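Local coordinates for DUTPase (Staphylococcus phage 11, PDB 4GV8), which hydrolyses dUTP to dUMP and pyrophosphate as a trimeric jelly-roll dUTPase that also moonlights in a second role, at the interface of chains A and B. Residues are numbered along the deposited sequence; one frame, centred on the assembly and turned at random. Chains: chain A/B, DUTPase.

The interface of chains A and B. Residues chain A 5, 7, 17, 27; chain B 143-145, 147.
With CG anti to the carbonyl carbon (chi1 -48°), the ring of A:Tyr27 extends toward chain B and meets B:Leu147, whose own CG also lies anti to its carbonyl carbon (chi1 -64°); the two side chains overlap while running in opposing senses. The patch belongs to the trimer interface of the dUTPase, where the C-terminal part of one subunit crosses to a neighbour: strand 146-149 of chain B runs parallel to strand 4-9 of chain A, and A:Leu5 forms a bridge with B:Leu147. At the far end of the ring, the phenol oxygen OH of A:Tyr27 donates a hydrogen bond of 2.7 Å to the backbone carbonyl O of B:Pro145. It arrives in the carbonyl plane on a lone pair, at a C=O...O angle of 126°. This bond ties the tip of the tyrosine to the segment leading into strand 146-149 of chain B and satisfies a polar hydroxyl amid mostly apolar neighbours. Along the ring, CE1 of A:Tyr27 lies 3.8 Å from CD2 of B:Leu147, while CD1 of the ring touches the other methyl, CD1, of the same leucine. The two methyls diverge from there. CD2 of B:Leu147 packs 3.8 Å from CD2 of A:Leu5, the two leucines extending in parallel; CD1 turns to A:Pro17, 3.7 Å from its CB. A:Val7 adds a looser contact through CG2. On the other flank, CB of A:Leu5 rests 3.7 Å from CG of B:Pro145, and CD1 of A:Leu5 reaches the six-membered ring of B:Trp143, 3.9 Å from CZ3, the side chains crossing at a slant. Within chain B, the indole in turn backs the proline: CD of B:Pro145 sits over the centre of the B:Trp143 ring, 3.4 Å above its plane.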
# COMPACT_ATOMS: atom_id res chain seq x y z
N LEU A 5 -25.06 -2.76 3.10
CA LEU A 5 -23.97 -3.04 3.99
C LEU A 5 -24.35 -2.47 5.35
O LEU A 5 -24.61 -1.26 5.46
CB LEU A 5 -22.69 -2.35 3.51
CG LEU A 5 -21.48 -2.50 4.48
CD1 LEU A 5 -20.99 -3.95 4.50
CD2 LEU A 5 -20.35 -1.55 4.15
N VAL A 7 -23.77 -1.13 9.11
CA VAL A 7 -22.79 -0.32 9.82
C VAL A 7 -23.31 -0.11 11.22
O VAL A 7 -24.49 0.28 11.39
CB VAL A 7 -22.59 1.08 9.15
CG1 VAL A 7 -21.57 1.88 9.94
CG2 VAL A 7 -22.19 0.93 7.68
N PRO A 17 -19.89 6.00 7.55
CA PRO A 17 -19.18 6.14 6.28
C PRO A 17 -20.00 6.88 5.18
O PRO A 17 -21.23 6.87 5.20
CB PRO A 17 -18.94 4.68 5.85
CG PRO A 17 -19.01 3.89 7.10
CD PRO A 17 -20.04 4.59 7.95
N TYR A 27 -16.26 4.56 0.39
CA TYR A 27 -16.94 5.31 1.42
C TYR A 27 -15.82 5.90 2.26
O TYR A 27 -14.91 5.21 2.68
CB TYR A 27 -17.85 4.43 2.30
CG TYR A 27 -18.76 3.51 1.53
CD1 TYR A 27 -20.08 3.87 1.25
CD2 TYR A 27 -18.27 2.29 1.01
CE1 TYR A 27 -20.89 3.06 0.49
CE2 TYR A 27 -19.08 1.46 0.25
CZ TYR A 27 -20.40 1.86 0.00
OH TYR A 27 -21.20 1.05 -0.74
N TRP B 143 -18.09 -3.49 -5.08
CA TRP B 143 -19.40 -3.54 -4.56
C TRP B 143 -19.61 -2.27 -3.81
O TRP B 143 -18.82 -1.94 -2.88
CB TRP B 143 -19.50 -4.77 -3.64
CG TRP B 143 -20.86 -5.02 -3.07
CD1 TRP B 143 -22.04 -5.24 -3.76
CD2 TRP B 143 -21.23 -5.17 -1.63
NE1 TRP B 143 -23.07 -5.45 -2.90
CE2 TRP B 143 -22.66 -5.45 -1.61
CE3 TRP B 143 -20.54 -5.07 -0.41
CZ2 TRP B 143 -23.38 -5.62 -0.41
CZ3 TRP B 143 -21.27 -5.23 0.79
CH2 TRP B 143 -22.66 -5.51 0.78
N THR B 144 -20.66 -1.54 -4.21
CA THR B 144 -20.93 -0.24 -3.64
C THR B 144 -22.42 -0.20 -3.23
O THR B 144 -23.20 0.58 -3.79
CB THR B 144 -20.64 0.94 -4.62
OG1 THR B 144 -21.61 0.88 -5.67
CG2 THR B 144 -19.24 0.83 -5.26
N PRO B 145 -22.78 -1.02 -2.24
CA PRO B 145 -24.15 -1.04 -1.69
C PRO B 145 -24.62 0.29 -1.03
O PRO B 145 -23.85 1.19 -0.71
CB PRO B 145 -24.05 -2.14 -0.63
CG PRO B 145 -22.65 -2.03 -0.13
CD PRO B 145 -21.85 -1.80 -1.39
N LEU B 147 -25.89 1.92 2.42
CA LEU B 147 -25.51 1.63 3.79
C LEU B 147 -26.80 1.63 4.65
O LEU B 147 -27.69 2.47 4.43
CB LEU B 147 -24.51 2.71 4.30
CG LEU B 147 -23.13 2.89 3.66
CD1 LEU B 147 -22.32 3.90 4.46
CD2 LEU B 147 -22.41 1.54 3.57